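Local structure of dihydropteroate synthase (6PZ2) at residues G9-I14 with G48-D53; I88-D93 with L106-V111; I206-S211 with D241-V246. The protein probably catalyses the condensation of 4-aminobenzoate with a dihydropterin pyrophosphate to give dihydropteroate, a step of folate synthesis blocked by sulfonamide drugs. All coordinates share one frame; numbering follows the deposited sequence.

Overall arrangement
All three contacts tie together neighbouring strands of the parallel sheet of a TIM barrel. Contact 1 joins strands 13-19 and 51-55, contact 2 strands 90-93 and 110-113, and contact 3 strands 207-208 and 245-248; along the chain they follow in series, each closing before the next opens. Contacts 1 and 2 have centres about 13 Å apart and meet where strand 51-55 lies beside 90-93. Contacts 1 and 3, about 10 Å apart, meet where strand 13-19 lies beside 245-248. Contacts 2 and 3 do not touch, with centres about 18 Å apart, yet both contribute to the pocket that holds pteroic acid, through Asp93, Leu207 and Gly209.

Contact 1: G9-I14 with G48-D53; sequences GKRTYI and GADIID. With SO4 (sulfate ion), chain C.
Asp50 OD2 accepts two bonds from 9-14, from the backbone N of Ile14 at 2.8 Å and from Arg11 NH2 at 2.9 Å. The Ile14 N-H uses the anti lone pair, whereas NH2 comes to the syn side, tilted from the carboxylate plane. Arg11 NH1 reaches the other oxygen, Asp50 OD1, at 2.7 Å in a nearly straight bond that meets it from above that plane. The salt bridge is therefore bidentate and end-on, one nitrogen to each oxygen, but with guanidinium and carboxylate planes turned 53° apart. The guanidinium is held further by NH2 bonding to Thr12 O and by Tyr13 CE1, which lies over the centre of one face, 3.4 Å above its plane. A sulfate ion, probably from the crystallisation liquor, lies at the guanidinium edge and accepts bonds from Arg11 NE and NH1, with weak ones from Lys10 NZ. Asp50 N gives a 2.8 Å bond to Ile14 O, and Ile51 N adds a weak one to the same oxygen. CG of Asp50 stands anti to the carbonyl carbon, beside the backbone N (chi1 -62°), and both the carboxylate and Asp50 N bond to Ile14. Helix 251-265 covers Ile14 through Val251 and Leu255. With three N-H groups on its carboxylate, two of them from one guanidinium, Asp50 is probably kept ionised and fixes the entry to strand 13-19 against the entry to strand 51-55.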
ATOM      1  N   GLY A   9       5.690  14.879  11.288  1.00 40.50           N
ATOM      2  CA  GLY A   9       4.561  15.557  10.663  1.00 40.58           C
ATOM      3  C   GLY A   9       4.900  16.061   9.270  1.00 39.50           C
ATOM      4  O   GLY A   9       4.026  16.181   8.417  1.00 45.95           O
ATOM      5  N   LYS A  10       6.170  16.297   8.992  1.00 37.98           N
ATOM      6  CA  LYS A  10       6.539  16.751   7.672  1.00 39.25           C
ATOM      7  C   LYS A  10       6.407  15.616   6.648  1.00 40.71           C
ATOM      8  O   LYS A  10       6.075  15.879   5.500  1.00 36.54           O
ATOM      9  CB  LYS A  10       7.980  17.249   7.683  1.00 41.83           C
ATOM     10  CG  LYS A  10       8.457  17.808   6.359  1.00 51.36           C
ATOM     11  CD  LYS A  10       9.961  17.849   6.252  1.00 67.30           C
ATOM     12  CE  LYS A  10      10.427  18.762   5.136  1.00 70.22           C
ATOM     13  NZ  LYS A  10      11.905  18.860   5.113  1.00 77.90           N
ATOM     14  N   ARG A  11       6.737  14.381   7.029  1.00 35.47           N
ATOM     15  CA  ARG A  11       6.700  13.243   6.125  1.00 30.97           C
ATOM     16  C   ARG A  11       6.834  11.965   6.966  1.00 33.32           C
ATOM     17  O   ARG A  11       6.953  12.035   8.184  1.00 32.29           O
ATOM     18  CB  ARG A  11       7.822  13.305   5.084  1.00 29.55           C
ATOM     19  CG  ARG A  11       9.224  13.142   5.656  1.00 33.53           C
ATOM     20  CD  ARG A  11      10.288  13.114   4.582  1.00 32.37           C
ATOM     21  NE  ARG A  11      11.672  13.053   5.045  1.00 32.00           N
ATOM     22  CZ  ARG A  11      12.394  11.948   5.230  1.00 36.54           C
ATOM     23  NH1 ARG A  11      13.699  12.068   5.439  1.00 30.12           N
ATOM     24  NH2 ARG A  11      11.822  10.749   5.226  1.00 29.92           N
ATOM     25  N   THR A  12       6.799  10.817   6.309  1.00 29.04           N
ATOM     26  CA  THR A  12       7.053   9.549   6.961  1.00 29.76           C
ATOM     27  C   THR A  12       8.557   9.285   6.881  1.00 33.69           C
ATOM     28  O   THR A  12       9.177   9.661   5.876  1.00 33.37           O
ATOM     29  CB  THR A  12       6.255   8.429   6.295  1.00 27.00           C
ATOM     30  OG1 THR A  12       4.863   8.741   6.354  1.00 29.78           O
ATOM     31  CG2 THR A  12       6.478   7.102   6.980  1.00 29.03           C
ATOM     32  N   TYR A  13       9.111   8.762   7.985  1.00 29.33           N
ATOM     33  CA  TYR A  13      10.531   8.453   8.137  1.00 27.56           C
ATOM     34  C   TYR A  13      10.654   6.931   8.103  1.00 27.88           C
ATOM     35  O   TYR A  13       9.722   6.207   8.515  1.00 28.65           O
ATOM     36  CB  TYR A  13      11.110   9.115   9.402  1.00 30.57           C
ATOM     37  CG  TYR A  13      11.077  10.623   9.351  1.00 29.24           C
ATOM     38  CD1 TYR A  13      12.075  11.340   8.720  1.00 29.59           C
ATOM     39  CD2 TYR A  13       9.985  11.319   9.818  1.00 29.40           C
ATOM     40  CE1 TYR A  13      12.005  12.718   8.584  1.00 33.40           C
ATOM     41  CE2 TYR A  13       9.901  12.697   9.705  1.00 33.47           C
ATOM     42  CZ  TYR A  13      10.904  13.397   9.063  1.00 33.65           C
ATOM     43  OH  TYR A  13      10.815  14.752   8.948  1.00 41.68           O
ATOM     44  N   ILE A  14      11.781   6.496   7.570  1.00 25.54           N
ATOM     45  CA  ILE A  14      12.001   5.112   7.337  1.00 31.01           C
ATOM     46  C   ILE A  14      13.157   4.633   8.212  1.00 32.68           C
ATOM     47  O   ILE A  14      14.256   5.147   8.132  1.00 32.44           O
ATOM     48  CB  ILE A  14      12.302   4.835   5.848  1.00 31.52           C
ATOM     49  CG1 ILE A  14      11.238   5.431   4.921  1.00 35.41           C
ATOM     50  CG2 ILE A  14      12.474   3.339   5.626  1.00 32.71           C
ATOM     51  CD1 ILE A  14       9.845   4.891   5.157  1.00 34.31           C
ATOM     52  N   GLY A  48      17.342   5.206   0.907  1.00 37.36           N
ATOM     53  CA  GLY A  48      16.601   6.304   1.527  1.00 33.82           C
ATOM     54  C   GLY A  48      16.242   6.068   2.991  1.00 33.17           C
ATOM     55  O   GLY A  48      15.379   6.786   3.501  1.00 35.10           O
ATOM     56  N   ALA A  49      16.899   5.159   3.705  1.00 30.58           N
ATOM     57  CA  ALA A  49      16.665   5.035   5.181  1.00 32.63           C
ATOM     58  C   ALA A  49      17.032   6.339   5.898  1.00 36.17           C
ATOM     59  O   ALA A  49      18.002   7.011   5.507  1.00 37.53           O
ATOM     60  CB  ALA A  49      17.458   3.886   5.753  1.00 32.10           C
ATOM     61  N   ASP A  50      16.253   6.687   6.922  1.00 32.59           N
ATOM     62  CA  ASP A  50      16.468   7.879   7.745  1.00 31.75           C
ATOM     63  C   ASP A  50      17.211   7.522   9.044  1.00 36.69           C
ATOM     64  O   ASP A  50      17.823   8.378   9.707  1.00 33.97           O
ATOM     65  CB  ASP A  50      15.120   8.539   8.038  1.00 35.01           C
ATOM     66  CG  ASP A  50      14.421   9.014   6.771  1.00 38.10           C
ATOM     67  OD1 ASP A  50      15.044   9.788   6.059  1.00 35.41           O
ATOM     68  OD2 ASP A  50      13.273   8.603   6.494  1.00 37.47           O
ATOM     69  N   ILE A  51      17.126   6.256   9.443  1.00 32.20           N
ATOM     70  CA  ILE A  51      17.754   5.789  10.664  1.00 31.54           C
ATOM     71  C   ILE A  51      17.933   4.281  10.492  1.00 31.19           C
ATOM     72  O   ILE A  51      17.121   3.677   9.781  1.00 30.31           O
ATOM     73  CB  ILE A  51      16.926   6.123  11.923  1.00 33.69           C
ATOM     74  CG1 ILE A  51      17.600   5.625  13.208  1.00 32.33           C
ATOM     75  CG2 ILE A  51      15.515   5.558  11.835  1.00 36.17           C
ATOM     76  CD1 ILE A  51      17.145   6.339  14.447  1.00 30.56           C
ATOM     77  N   ILE A  52      18.965   3.710  11.109  1.00 30.62           N
ATOM     78  CA  ILE A  52      19.245   2.268  11.043  1.00 32.39           C
ATOM     79  C   ILE A  52      19.052   1.673  12.442  1.00 35.04           C
ATOM     80  O   ILE A  52      19.680   2.151  13.389  1.00 36.65           O
ATOM     81  CB  ILE A  52      20.695   1.997  10.602  1.00 35.34           C
ATOM     82  CG1 ILE A  52      21.111   2.753   9.335  1.00 41.50           C
ATOM     83  CG2 ILE A  52      20.949   0.501  10.516  1.00 35.36           C
ATOM     84  CD1 ILE A  52      20.615   2.156   8.055  1.00 42.66           C
ATOM     85  N   ASP A  53      18.298   0.585  12.538  1.00 31.13           N
ATOM     86  CA  ASP A  53      17.988  -0.074  13.778  1.00 31.67           C
ATOM     87  C   ASP A  53      18.861  -1.322  13.834  1.00 31.37           C
ATOM     88  O   ASP A  53      18.579  -2.325  13.171  1.00 31.10           O
ATOM     89  CB  ASP A  53      16.520  -0.491  13.888  1.00 30.59           C
ATOM     90  CG  ASP A  53      16.057  -0.967  15.259  1.00 37.08           C
ATOM     91  OD1 ASP A  53      16.375  -0.283  16.264  1.00 38.86           O
ATOM     92  OD2 ASP A  53      15.343  -2.001  15.324  1.00 36.72           O
TER
HETATM   93  S   SO4 C 302      13.770  15.872   5.568  1.00 79.93           S
HETATM   94  O1  SO4 C 302      13.221  15.892   6.970  1.00 73.09           O
HETATM   95  O2  SO4 C 302      14.709  14.794   5.207  1.00 68.63           O
HETATM   96  O3  SO4 C 302      12.642  15.732   4.621  1.00 79.96           O
HETATM   97  O4  SO4 C 302      14.526  17.115   5.282  1.00 96.40           O

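Contact 2: I88-D93 with L106-V111; sequences IPISID and LGVTMV
Strands 90-93 and 110-113 run parallel here, Ser91 bridged to Met110 and Ile92 to Val111, with Ile90 O accepting from both Thr109 N at 3.0 Å and Met110 N at 3.3 Å, and Ile92 N bonding to Met110 O at 2.9 Å. Val108 carries much of the apolar contact: its CG1 touches Ile92 CG2 at 3.7 Å while its CG2 meets Ile90 CG2 at 3.8 Å, and it crosses each isoleucine at about a right angle. CG1 stands anti to the backbone N (chi1 156°), which turns the two methyls to separate partners. Farther along, Ile92 CG2 also reaches Val111 CG2 at 4.0 Å, on the sheet face carrying both residues. The opposite face holds Ser91 and Met110; Ser91 OG lies 4.0 Å from Met110 CG and bonds to Asp53, while Ser91 CA makes a CA-H...O contact with Met110 O. At the start of the pair a water accepts from Ile90 N, donates to Gly107 O and hydrogen-bonds Thr109 OG1 at 2.7 Å, bridging the strand entry to the turn. Gly107 ends helix 97-105 in a Schellman motif, and the whole is a beta-alpha-beta crossover. Ala103 of that helix packs on Ile92 and Val108, Leu82 and Ile79 of helix 68-85 cover Ile90 and Val108 respectively, and strand 51-55 flanks strand 90-93, with Ile51 against Ser91.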
ATOM      1  N   ILE A  88      24.523   8.764   9.368  1.00 47.07           N
ATOM      2  CA  ILE A  88      23.132   8.372   9.558  1.00 44.23           C
ATOM      3  C   ILE A  88      22.820   8.114  11.044  1.00 38.01           C
ATOM      4  O   ILE A  88      23.558   7.482  11.763  1.00 38.06           O
ATOM      5  CB  ILE A  88      22.825   7.134   8.687  1.00 41.12           C
ATOM      6  CG1 ILE A  88      21.322   6.964   8.454  1.00 40.84           C
ATOM      7  CG2 ILE A  88      23.445   5.866   9.244  1.00 40.48           C
ATOM      8  CD1 ILE A  88      20.765   7.970   7.447  1.00 41.71           C
ATOM      9  N   PRO A  89      21.659   8.530  11.502  1.00 32.44           N
ATOM     10  CA  PRO A  89      21.326   8.193  12.855  1.00 30.63           C
ATOM     11  C   PRO A  89      21.198   6.675  13.025  1.00 30.44           C
ATOM     12  O   PRO A  89      20.861   5.967  12.080  1.00 30.20           O
ATOM     13  CB  PRO A  89      19.985   8.887  13.114  1.00 31.98           C
ATOM     14  CG  PRO A  89      19.963  10.023  12.101  1.00 31.35           C
ATOM     15  CD  PRO A  89      20.732   9.495  10.916  1.00 32.30           C
ATOM     16  N   ILE A  90      21.464   6.230  14.246  1.00 28.57           N
ATOM     17  CA  ILE A  90      21.431   4.813  14.615  1.00 29.39           C
ATOM     18  C   ILE A  90      20.472   4.643  15.798  1.00 29.13           C
ATOM     19  O   ILE A  90      20.362   5.468  16.687  1.00 30.23           O
ATOM     20  CB  ILE A  90      22.829   4.279  14.986  1.00 29.29           C
ATOM     21  CG1 ILE A  90      23.880   4.553  13.912  1.00 34.01           C
ATOM     22  CG2 ILE A  90      22.774   2.801  15.328  1.00 27.45           C
ATOM     23  CD1 ILE A  90      25.302   4.406  14.424  1.00 41.40           C
ATOM     24  N   SER A  91      19.789   3.522  15.797  1.00 29.90           N
ATOM     25  CA  SER A  91      18.904   3.144  16.846  1.00 30.75           C
ATOM     26  C   SER A  91      19.437   1.825  17.394  1.00 30.88           C
ATOM     27  O   SER A  91      19.785   0.989  16.579  1.00 30.67           O
ATOM     28  CB  SER A  91      17.519   2.973  16.265  1.00 33.91           C
ATOM     29  OG  SER A  91      16.691   2.259  17.147  1.00 38.41           O
ATOM     30  N   ILE A  92      19.442   1.599  18.705  1.00 28.28           N
ATOM     31  CA  ILE A  92      19.953   0.317  19.164  1.00 27.14           C
ATOM     32  C   ILE A  92      18.750  -0.494  19.652  1.00 27.09           C
ATOM     33  O   ILE A  92      18.040  -0.111  20.555  1.00 25.45           O
ATOM     34  CB  ILE A  92      21.046   0.463  20.242  1.00 25.66           C
ATOM     35  CG1 ILE A  92      21.511  -0.890  20.788  1.00 28.78           C
ATOM     36  CG2 ILE A  92      20.550   1.309  21.404  1.00 27.59           C
ATOM     37  CD1 ILE A  92      22.411  -1.671  19.881  1.00 32.73           C
ATOM     38  N   ASP A  93      18.547  -1.624  19.014  1.00 30.46           N
ATOM     39  CA  ASP A  93      17.427  -2.454  19.313  1.00 32.95           C
ATOM     40  C   ASP A  93      17.859  -3.324  20.489  1.00 28.84           C
ATOM     41  O   ASP A  93      18.386  -4.392  20.278  1.00 29.84           O
ATOM     42  CB  ASP A  93      17.052  -3.322  18.106  1.00 37.59           C
ATOM     43  CG  ASP A  93      15.779  -4.149  18.255  1.00 47.12           C
ATOM     44  OD1 ASP A  93      15.469  -4.663  19.373  1.00 49.08           O
ATOM     45  OD2 ASP A  93      15.104  -4.291  17.224  1.00 65.01           O
ATOM     46  N   LEU A 106      28.784   5.542  22.537  1.00 39.50           N
ATOM     47  CA  LEU A 106      29.382   5.618  21.182  1.00 38.21           C
ATOM     48  C   LEU A 106      28.580   6.496  20.218  1.00 38.47           C
ATOM     49  O   LEU A 106      28.964   6.571  19.056  1.00 41.35           O
ATOM     50  CB  LEU A 106      29.498   4.208  20.608  1.00 37.33           C
ATOM     51  CG  LEU A 106      30.469   3.290  21.342  1.00 44.24           C
ATOM     52  CD1 LEU A 106      30.312   1.850  20.886  1.00 43.66           C
ATOM     53  CD2 LEU A 106      31.903   3.756  21.138  1.00 41.29           C
ATOM     54  N   GLY A 107      27.495   7.152  20.628  1.00 39.77           N
ATOM     55  CA  GLY A 107      26.837   8.137  19.736  1.00 42.01           C
ATOM     56  C   GLY A 107      25.594   7.614  19.015  1.00 43.53           C
ATOM     57  O   GLY A 107      25.029   8.288  18.172  1.00 34.92           O
ATOM     58  N   VAL A 108      25.124   6.416  19.331  1.00 33.30           N
ATOM     59  CA  VAL A 108      23.770   6.023  18.956  1.00 35.57           C
ATOM     60  C   VAL A 108      22.764   7.086  19.416  1.00 34.08           C
ATOM     61  O   VAL A 108      22.890   7.621  20.505  1.00 37.12           O
ATOM     62  CB  VAL A 108      23.505   4.642  19.577  1.00 35.74           C
ATOM     63  CG1 VAL A 108      22.050   4.331  19.789  1.00 39.60           C
ATOM     64  CG2 VAL A 108      24.187   3.568  18.745  1.00 36.18           C
ATOM     65  N   THR A 109      21.713   7.315  18.631  1.00 34.16           N
ATOM     66  CA  THR A 109      20.715   8.365  18.884  1.00 32.15           C
ATOM     67  C   THR A 109      19.494   7.864  19.663  1.00 29.50           C
ATOM     68  O   THR A 109      18.957   8.610  20.442  1.00 30.76           O
ATOM     69  CB  THR A 109      20.218   8.967  17.567  1.00 35.10           C
ATOM     70  OG1 THR A 109      21.386   9.407  16.878  1.00 42.12           O
ATOM     71  CG2 THR A 109      19.255  10.114  17.757  1.00 34.37           C
ATOM     72  N   MET A 110      19.039   6.637  19.467  1.00 29.75           N
ATOM     73  CA  MET A 110      17.751   6.226  19.999  1.00 28.94           C
ATOM     74  C   MET A 110      17.891   4.806  20.559  1.00 25.98           C
ATOM     75  O   MET A 110      18.638   4.019  20.023  1.00 26.18           O
ATOM     76  CB  MET A 110      16.714   6.194  18.868  1.00 35.67           C
ATOM     77  CG  MET A 110      15.437   5.403  19.185  1.00 39.21           C
ATOM     78  SD  MET A 110      14.204   5.385  17.827  1.00 39.43           S
ATOM     79  CE  MET A 110      13.546   7.046  17.957  1.00 45.22           C
ATOM     80  N   VAL A 111      17.213   4.513  21.655  1.00 25.81           N
ATOM     81  CA  VAL A 111      17.113   3.160  22.130  1.00 25.25           C
ATOM     82  C   VAL A 111      15.729   2.677  21.694  1.00 26.66           C
ATOM     83  O   VAL A 111      14.720   3.265  22.013  1.00 28.71           O
ATOM     84  CB  VAL A 111      17.296   3.081  23.660  1.00 25.84           C
ATOM     85  CG1 VAL A 111      17.044   1.676  24.177  1.00 27.46           C
ATOM     86  CG2 VAL A 111      18.667   3.572  24.104  1.00 28.81           C
TER
HETATM   87  O   HOH W   1      23.304   7.859  15.893  1.00 32.24           O

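Contact 3: I206-S211 with D241-V246; sequences ILLGTS and DGVDIV. With PT1 (pteroic acid), chain K.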
ATOM      1  N   ILE A 206       4.552   7.951  16.456  1.00 30.09           N
ATOM      2  CA  ILE A 206       4.273   6.496  16.460  1.00 28.88           C
ATOM      3  C   ILE A 206       5.207   5.809  15.469  1.00 27.56           C
ATOM      4  O   ILE A 206       5.470   6.333  14.375  1.00 26.70           O
ATOM      5  CB  ILE A 206       2.795   6.236  16.112  1.00 32.92           C
ATOM      6  CG1 ILE A 206       1.887   6.844  17.185  1.00 37.77           C
ATOM      7  CG2 ILE A 206       2.503   4.755  15.902  1.00 31.82           C
ATOM      8  CD1 ILE A 206       0.466   7.060  16.721  1.00 48.78           C
ATOM      9  N   LEU A 207       5.699   4.646  15.885  1.00 25.01           N
ATOM     10  CA  LEU A 207       6.520   3.802  15.077  1.00 25.19           C
ATOM     11  C   LEU A 207       5.814   2.462  14.901  1.00 28.69           C
ATOM     12  O   LEU A 207       5.242   1.924  15.868  1.00 24.56           O
ATOM     13  CB  LEU A 207       7.893   3.623  15.729  1.00 29.84           C
ATOM     14  CG  LEU A 207       8.950   2.886  14.907  1.00 31.69           C
ATOM     15  CD1 LEU A 207      10.346   3.333  15.312  1.00 39.82           C
ATOM     16  CD2 LEU A 207       8.838   1.392  15.096  1.00 35.93           C
ATOM     17  N   LEU A 208       5.871   1.957  13.671  1.00 27.04           N
ATOM     18  CA  LEU A 208       5.177   0.691  13.357  1.00 30.50           C
ATOM     19  C   LEU A 208       6.156  -0.293  12.721  1.00 27.43           C
ATOM     20  O   LEU A 208       6.945   0.063  11.829  1.00 28.49           O
ATOM     21  CB  LEU A 208       3.991   0.972  12.425  1.00 28.36           C
ATOM     22  CG  LEU A 208       3.236  -0.262  11.964  1.00 30.64           C
ATOM     23  CD1 LEU A 208       2.553  -0.914  13.155  1.00 32.24           C
ATOM     24  CD2 LEU A 208       2.212   0.071  10.881  1.00 33.58           C
ATOM     25  N   GLY A 209       6.074  -1.546  13.159  1.00 28.03           N
ATOM     26  CA  GLY A 209       6.823  -2.578  12.487  1.00 30.31           C
ATOM     27  C   GLY A 209       5.999  -3.826  12.222  1.00 32.79           C
ATOM     28  O   GLY A 209       5.509  -4.447  13.163  1.00 32.65           O
ATOM     29  N   THR A 210       5.881  -4.180  10.944  1.00 31.06           N
ATOM     30  CA  THR A 210       5.095  -5.351  10.485  1.00 33.46           C
ATOM     31  C   THR A 210       5.903  -6.201   9.507  1.00 29.94           C
ATOM     32  O   THR A 210       5.544  -7.342   9.236  1.00 30.59           O
ATOM     33  CB  THR A 210       3.806  -4.940   9.758  1.00 31.13           C
ATOM     34  OG1 THR A 210       4.170  -4.252   8.557  1.00 36.40           O
ATOM     35  CG2 THR A 210       2.925  -4.063  10.616  1.00 30.40           C
ATOM     36  N   SER A 211       6.987  -5.626   8.996  1.00 28.56           N
ATOM     37  CA  SER A 211       7.713  -6.162   7.867  1.00 27.41           C
ATOM     38  C   SER A 211       7.981  -7.654   8.063  1.00 30.41           C
ATOM     39  O   SER A 211       8.612  -8.069   9.010  1.00 32.53           O
ATOM     40  CB  SER A 211       8.988  -5.403   7.662  1.00 29.63           C
ATOM     41  OG  SER A 211       9.653  -5.866   6.499  1.00 30.68           O
ATOM     42  N   ASP A 241      -3.157   6.392   9.436  1.00 33.73           N
ATOM     43  CA  ASP A 241      -3.570   6.355  10.830  1.00 33.05           C
ATOM     44  C   ASP A 241      -2.653   7.165  11.772  1.00 35.98           C
ATOM     45  O   ASP A 241      -2.879   7.193  12.966  1.00 35.77           O
ATOM     46  CB  ASP A 241      -3.631   4.886  11.252  1.00 37.52           C
ATOM     47  CG  ASP A 241      -4.867   4.196  10.701  1.00 39.52           C
ATOM     48  OD1 ASP A 241      -5.917   4.863  10.719  1.00 37.58           O
ATOM     49  OD2 ASP A 241      -4.774   3.006  10.284  1.00 44.28           O
ATOM     50  N   GLY A 242      -1.601   7.816  11.295  1.00 36.33           N
ATOM     51  CA  GLY A 242      -0.807   8.696  12.131  1.00 35.69           C
ATOM     52  C   GLY A 242       0.623   8.209  12.335  1.00 39.69           C
ATOM     53  O   GLY A 242       1.395   8.887  13.046  1.00 35.81           O
ATOM     54  N   VAL A 243       1.008   7.081  11.713  1.00 32.92           N
ATOM     55  CA  VAL A 243       2.357   6.557  11.903  1.00 31.45           C
ATOM     56  C   VAL A 243       3.384   7.542  11.337  1.00 34.20           C
ATOM     57  O   VAL A 243       3.201   8.073  10.249  1.00 33.79           O
ATOM     58  CB  VAL A 243       2.529   5.177  11.268  1.00 26.49           C
ATOM     59  CG1 VAL A 243       3.982   4.790  11.255  1.00 28.39           C
ATOM     60  CG2 VAL A 243       1.673   4.122  11.970  1.00 28.25           C
ATOM     61  N   ASP A 244       4.479   7.711  12.070  1.00 33.43           N
ATOM     62  CA  ASP A 244       5.548   8.648  11.722  1.00 30.63           C
ATOM     63  C   ASP A 244       6.772   7.908  11.192  1.00 30.90           C
ATOM     64  O   ASP A 244       7.538   8.456  10.411  1.00 28.46           O
ATOM     65  CB  ASP A 244       5.968   9.438  12.964  1.00 33.79           C
ATOM     66  CG  ASP A 244       4.913  10.447  13.356  1.00 32.99           C
ATOM     67  OD1 ASP A 244       4.746  11.433  12.586  1.00 38.21           O
ATOM     68  OD2 ASP A 244       4.206  10.198  14.370  1.00 30.44           O
ATOM     69  N   ILE A 245       7.000   6.694  11.690  1.00 25.06           N
ATOM     70  CA  ILE A 245       8.190   5.979  11.355  1.00 25.75           C
ATOM     71  C   ILE A 245       7.776   4.535  11.110  1.00 25.11           C
ATOM     72  O   ILE A 245       7.088   3.985  11.981  1.00 23.66           O
ATOM     73  CB  ILE A 245       9.228   6.009  12.503  1.00 29.27           C
ATOM     74  CG1 ILE A 245       9.510   7.427  13.009  1.00 32.84           C
ATOM     75  CG2 ILE A 245      10.490   5.275  12.086  1.00 27.78           C
ATOM     76  CD1 ILE A 245      10.470   7.519  14.176  1.00 35.02           C
ATOM     77  N   VAL A 246       8.261   3.936  10.025  1.00 25.14           N
ATOM     78  CA  VAL A 246       8.040   2.516   9.788  1.00 27.43           C
ATOM     79  C   VAL A 246       9.389   1.806   9.821  1.00 29.12           C
ATOM     80  O   VAL A 246      10.358   2.271   9.232  1.00 27.78           O
ATOM     81  CB  VAL A 246       7.297   2.231   8.466  1.00 28.04           C
ATOM     82  CG1 VAL A 246       5.852   2.684   8.557  1.00 32.53           C
ATOM     83  CG2 VAL A 246       7.968   2.852   7.248  1.00 30.35           C
TER
HETATM   84  C2  PT1 K 310       8.752  -3.718  16.090  1.00 26.79           C
HETATM   85  C3  PT1 K 310       9.844  -4.676  16.116  1.00 29.36           C
HETATM   86  C5  PT1 K 310      11.080  -4.163  16.709  1.00 27.84           C
HETATM   87  N6  PT1 K 310       9.793  -5.943  15.626  1.00 31.44           N
HETATM   88  C7  PT1 K 310      10.053  -2.096  17.153  1.00 32.60           C
HETATM   89  N9  PT1 K 310      11.103  -2.927  17.207  1.00 31.81           N
HETATM   90  C10 PT1 K 310      10.867  -6.744  15.720  1.00 29.42           C
HETATM   91  N11 PT1 K 310      10.134  -0.844  17.639  1.00 31.28           N
HETATM   92  C12 PT1 K 310      12.039  -6.273  16.324  1.00 29.46           C
HETATM   93  C21 PT1 K 310       6.177 -12.647  13.778  1.00 35.54           C
HETATM   94  O22 PT1 K 310       5.048 -12.765  14.277  1.00 40.08           O
HETATM   95  O1  PT1 K 310       7.558  -4.042  15.571  1.00 32.81           O
HETATM   96  N4  PT1 K 310       8.879  -2.487  16.626  1.00 33.57           N
HETATM   97  N8  PT1 K 310      12.139  -4.998  16.765  1.00 31.94           N
HETATM   98  C13 PT1 K 310      10.780  -8.165  15.202  1.00 32.92           C
HETATM   99  N14 PT1 K 310       9.738  -8.853  15.956  1.00 29.63           N
HETATM  100  C15 PT1 K 310       8.944  -9.802  15.414  1.00 31.22           C
HETATM  101  C16 PT1 K 310       9.228 -10.417  14.189  1.00 30.57           C
HETATM  102  C17 PT1 K 310       7.769 -10.125  16.079  1.00 31.53           C
HETATM  103  C18 PT1 K 310       8.345 -11.367  13.681  1.00 34.52           C
HETATM  104  C19 PT1 K 310       6.882 -11.071  15.571  1.00 31.87           C
HETATM  105  C20 PT1 K 310       7.168 -11.684  14.363  1.00 34.78           C
HETATM  106  O23 PT1 K 310       6.459 -13.283  12.760  1.00 33.18           O
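Leu207 and Ile245 pair across two parallel strands of the TIM barrel, Leu207 CD1 touching Ile245 CG2 at 3.8 Å as the side chains cross obliquely. Leu207 CG, anti to the backbone N (chi1 -173°), packs at 4.0 Å from Ile245 CB. The other methyl of the leucine, CD2, lies 3.6 Å from N11 of pteroic acid, so one side chain both packs on the next strand and lines the ligand pocket. Val243 CG2 touches Leu208 CB at 3.9 Å and also meets Ile206 CG2. In the backbone, Ile206 O accepts from Asp244 N and Ile245 N, and Leu208 N bonds to Ile245 O at 2.9 Å, almost along the carbonyl direction. Asp244 adds a side-chain bond: its OD2 takes the N-H of Ile206 on the anti lone pair at 3.1 Å, so the two residues are linked in both directions. Farther out, Gly242 ends helix 228-240 with a Schellman motif, and Asp241 just before it forms a salt bridge with Arg240 of the second subunit. Strand 13-19 lies on the far side of 245-248, bonded through Tyr13 and Met15. Beyond the paired strands, Gly209 O receives a hydrogen bond from Lys213 NZ and lies 3.2 Å from pteroic acid O1, at best a weak hydrogen bond.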